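Local atomic coordinates of extracellular solute-binding protein family 1 (Alicyclobacillus acidocaldarius subsp. acidocaldarius, PDB entry 4OVJ), a protein that probably captures a solute outside the cell and delivers it to an ABC transporter. Residues A96-K105 with Y124-I132. Sequence-based numbering, arbitrary orientation.
Sequences AKEGQLLNLK and YIDGGLYGI
Leu104 N gives a nearly straight 2.7 Å hydrogen bond to Leu129 O, the one backbone-to-backbone bond between the chain leaving helix 92-98 and the hairpin of strands 124-125 and 128-144. Beside it, Asn103 OD1 accepts the other direct hydrogen bond across the contact, from Leu129 N at 3.0 Å. With its CG swung anti to the backbone N (chi1 -171°), the Asn103 amide lies against Gly128, and OD1 takes Leu129 N on one face of the carbonyl plane and Lys105 N on the other. The second bond closes an Asx turn, so a single oxygen fixes the bend and ties it to the hairpin. The ND2 end reaches Gly127 O through a water, and a second water lies within hydrogen-bonding distance of both Leu102 O and Tyr130 O.

Tyr130 fills the angle between helix end and loop. Ala96 CB sits over one ring face in a CH-pi contact, 4.1 Å from the centroid, while Leu101 O meets the ring edge at Tyr130 CD1, 3.3 Å away. Leu101 CB and CD1 pack on Tyr130 CB, and Asn103 CA approaches Tyr130 CE1 obliquely. A serine in place of Tyr130 would probably cost Ala96 its CH-pi partner and open a gap beside Leu101. Deeper in, Leu104 CD1 meets Ile132 CG1 at 3.9 Å. Toward solvent, Lys97 lays its CE across Ile125 CG2; its NZ pairs with Asp93 and stays 4.0 Å from Asp126 OD2, too far for a salt bridge.

Gly99, at positive phi, ends the helix in a Schellman motif, and the chain then runs beside strand 293-300, where Leu102 bonds with Ile300. The contact thus packs the last turn of helix 92-98 and an Asx turn against a tight beta hairpin with a type I' turn, within the periplasmic-binding-protein fold.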
loop_
_atom_site.group_PDB
_atom_site.type_symbol
_atom_site.label_atom_id
_atom_site.label_comp_id
_atom_site.label_asym_id
_atom_site.label_seq_id
_atom_site.Cartn_x
_atom_site.Cartn_y
_atom_site.Cartn_z
ATOM N N ALA A 96 -9.350 -19.251 -1.793
ATOM C CA ALA A 96 -10.579 -19.058 -2.560
ATOM C C ALA A 96 -10.807 -20.208 -3.529
ATOM O O ALA A 96 -11.906 -20.732 -3.611
ATOM C CB ALA A 96 -10.537 -17.744 -3.325
ATOM N N LYS A 97 -9.759 -20.591 -4.252
ATOM C CA LYS A 97 -9.887 -21.629 -5.273
ATOM C C LYS A 97 -10.155 -23.001 -4.682
ATOM O O LYS A 97 -10.819 -23.836 -5.316
ATOM C CB LYS A 97 -8.648 -21.634 -6.172
ATOM C CG LYS A 97 -8.673 -20.403 -7.060
ATOM C CD LYS A 97 -7.668 -20.428 -8.189
ATOM C CE LYS A 97 -8.096 -19.420 -9.250
ATOM N NZ LYS A 97 -6.945 -18.808 -9.955
ATOM N N GLU A 98 -9.670 -23.223 -3.462
ATOM C CA GLU A 98 -9.933 -24.473 -2.754
ATOM C C GLU A 98 -11.358 -24.526 -2.235
ATOM O O GLU A 98 -11.826 -25.579 -1.846
ATOM C CB GLU A 98 -9.002 -24.634 -1.558
ATOM C CG GLU A 98 -7.596 -25.098 -1.874
ATOM C CD GLU A 98 -6.812 -25.379 -0.609
ATOM O OE1 GLU A 98 -7.450 -25.634 0.444
ATOM O OE2 GLU A 98 -5.564 -25.340 -0.660
ATOM N N GLY A 99 -12.043 -23.387 -2.190
ATOM C CA GLY A 99 -13.403 -23.344 -1.685
ATOM C C GLY A 99 -13.532 -23.108 -0.187
ATOM O O GLY A 99 -14.557 -23.408 0.406
ATOM N N GLN A 100 -12.506 -22.521 0.417
ATOM C CA GLN A 100 -12.486 -22.315 1.861
ATOM C C GLN A 100 -13.076 -20.958 2.287
ATOM O O GLN A 100 -13.260 -20.718 3.474
ATOM C CB GLN A 100 -11.055 -22.419 2.391
ATOM C CG GLN A 100 -10.344 -23.713 2.028
ATOM C CD GLN A 100 -10.950 -24.942 2.672
ATOM O OE1 GLN A 100 -11.989 -24.884 3.304
ATOM N NE2 GLN A 100 -10.282 -26.071 2.512
ATOM N N LEU A 101 -13.329 -20.074 1.328
ATOM C CA LEU A 101 -13.781 -18.715 1.617
ATOM C C LEU A 101 -15.177 -18.447 1.070
ATOM O O LEU A 101 -15.489 -18.767 -0.086
ATOM C CB LEU A 101 -12.794 -17.697 1.043
ATOM C CG LEU A 101 -11.339 -17.837 1.496
ATOM C CD1 LEU A 101 -10.471 -16.725 0.918
ATOM C CD2 LEU A 101 -11.245 -17.843 3.008
ATOM N N LEU A 102 -15.996 -17.820 1.910
ATOM C CA LEU A 102 -17.345 -17.435 1.555
ATOM C C LEU A 102 -17.330 -16.335 0.505
ATOM O O LEU A 102 -16.585 -15.365 0.611
ATOM C CB LEU A 102 -18.093 -16.943 2.792
ATOM C CG LEU A 102 -19.590 -16.726 2.661
ATOM C CD1 LEU A 102 -20.301 -18.047 2.462
ATOM C CD2 LEU A 102 -20.095 -16.044 3.916
ATOM N N ASN A 103 -18.161 -16.491 -0.514
ATOM C CA ASN A 103 -18.348 -15.441 -1.508
ATOM C C ASN A 103 -19.188 -14.329 -0.890
ATOM O O ASN A 103 -20.358 -14.532 -0.539
ATOM C CB ASN A 103 -19.009 -15.993 -2.778
ATOM C CG ASN A 103 -19.036 -14.992 -3.919
ATOM O OD1 ASN A 103 -18.717 -13.818 -3.762
ATOM N ND2 ASN A 103 -19.443 -15.461 -5.077
ATOM N N LEU A 104 -18.567 -13.164 -0.741
ATOM C CA LEU A 104 -19.163 -12.008 -0.092
ATOM C C LEU A 104 -19.876 -11.080 -1.059
ATOM O O LEU A 104 -20.469 -10.083 -0.634
ATOM C CB LEU A 104 -18.071 -11.214 0.666
ATOM C CG LEU A 104 -17.176 -12.027 1.608
ATOM C CD1 LEU A 104 -16.098 -11.142 2.212
ATOM C CD2 LEU A 104 -17.995 -12.736 2.673
ATOM N N LYS A 105 -19.834 -11.392 -2.352
ATOM C CA LYS A 105 -20.462 -10.533 -3.352
ATOM C C LYS A 105 -21.946 -10.409 -3.043
ATOM O O LYS A 105 -22.648 -11.410 -2.869
ATOM C CB LYS A 105 -20.249 -11.071 -4.772
ATOM C CG LYS A 105 -20.800 -10.174 -5.881
ATOM C CD LYS A 105 -20.682 -10.880 -7.229
ATOM C CE LYS A 105 -21.548 -10.237 -8.298
ATOM N NZ LYS A 105 -20.910 -9.011 -8.837
ATOM N N TYR A 124 -11.312 -9.937 -5.315
ATOM C CA TYR A 124 -12.011 -10.788 -6.281
ATOM C C TYR A 124 -11.103 -11.893 -6.813
ATOM O O TYR A 124 -9.923 -11.677 -7.102
ATOM C CB TYR A 124 -12.586 -9.981 -7.454
ATOM C CG TYR A 124 -13.988 -9.475 -7.248
ATOM C CD1 TYR A 124 -14.237 -8.344 -6.490
ATOM C CD2 TYR A 124 -15.079 -10.129 -7.832
ATOM C CE1 TYR A 124 -15.524 -7.873 -6.308
ATOM C CE2 TYR A 124 -16.371 -9.666 -7.656
ATOM C CZ TYR A 124 -16.589 -8.534 -6.894
ATOM O OH TYR A 124 -17.866 -8.075 -6.706
ATOM N N ILE A 125 -11.672 -13.085 -6.916
ATOM C CA ILE A 125 -11.026 -14.212 -7.580
ATOM C C ILE A 125 -12.111 -14.825 -8.471
ATOM O O ILE A 125 -13.183 -15.171 -7.989
ATOM C CB ILE A 125 -10.512 -15.255 -6.567
ATOM C CG1 ILE A 125 -9.490 -14.655 -5.580
ATOM C CG2 ILE A 125 -9.890 -16.447 -7.287
ATOM C CD1 ILE A 125 -8.148 -14.299 -6.194
ATOM N N ASP A 126 -11.853 -14.920 -9.772
ATOM C CA ASP A 126 -12.804 -15.553 -10.708
ATOM C C ASP A 126 -14.273 -15.178 -10.471
ATOM O O ASP A 126 -15.137 -16.058 -10.365
ATOM C CB ASP A 126 -12.666 -17.077 -10.638
ATOM C CG ASP A 126 -11.286 -17.565 -11.037
ATOM O OD1 ASP A 126 -10.595 -16.863 -11.805
ATOM O OD2 ASP A 126 -10.901 -18.662 -10.578
ATOM N N GLY A 127 -14.543 -13.880 -10.359
ATOM C CA GLY A 127 -15.913 -13.371 -10.280
ATOM C C GLY A 127 -16.556 -13.345 -8.903
ATOM O O GLY A 127 -17.639 -12.785 -8.739
ATOM N N GLY A 128 -15.907 -13.948 -7.913
ATOM C CA GLY A 128 -16.418 -13.945 -6.540
ATOM C C GLY A 128 -15.582 -13.002 -5.703
ATOM O O GLY A 128 -14.400 -12.779 -6.010
ATOM N N LEU A 129 -16.185 -12.455 -4.650
ATOM C CA LEU A 129 -15.480 -11.562 -3.725
ATOM C C LEU A 129 -15.167 -12.346 -2.456
ATOM O O LEU A 129 -16.065 -12.697 -1.708
ATOM C CB LEU A 129 -16.351 -10.347 -3.402
ATOM C CG LEU A 129 -15.846 -9.387 -2.329
ATOM C CD1 LEU A 129 -14.542 -8.736 -2.748
ATOM C CD2 LEU A 129 -16.912 -8.344 -2.005
ATOM N N TYR A 130 -13.894 -12.612 -2.204
ATOM C CA TYR A 130 -13.518 -13.518 -1.114
ATOM C C TYR A 130 -12.827 -12.875 0.081
ATOM O O TYR A 130 -12.546 -13.537 1.078
ATOM C CB TYR A 130 -12.697 -14.670 -1.686
ATOM C CG TYR A 130 -13.542 -15.491 -2.633
ATOM C CD1 TYR A 130 -14.514 -16.357 -2.149
ATOM C CD2 TYR A 130 -13.385 -15.379 -4.008
ATOM C CE1 TYR A 130 -15.294 -17.109 -2.999
ATOM C CE2 TYR A 130 -14.164 -16.123 -4.873
ATOM C CZ TYR A 130 -15.117 -16.988 -4.366
ATOM O OH TYR A 130 -15.888 -17.720 -5.227
ATOM N N GLY A 131 -12.560 -11.589 -0.022
ATOM C CA GLY A 131 -12.008 -10.833 1.084
ATOM C C GLY A 131 -12.275 -9.366 0.855
ATOM O O GLY A 131 -12.340 -8.914 -0.277
ATOM N N ILE A 132 -12.429 -8.629 1.942
ATOM C CA ILE A 132 -12.578 -7.185 1.864
ATOM C C ILE A 132 -11.357 -6.519 2.519
ATOM O O ILE A 132 -11.018 -6.823 3.668
ATOM C CB ILE A 132 -13.889 -6.728 2.503
ATOM C CG1 ILE A 132 -15.068 -7.421 1.776
ATOM C CG2 ILE A 132 -14.004 -5.215 2.395
ATOM C CD1 ILE A 132 -16.418 -7.166 2.384
HETATM O O HOH W 1 -14.724 -14.548 2.468
HETATM O O HOH W 2 -19.789 -14.190 -7.640
#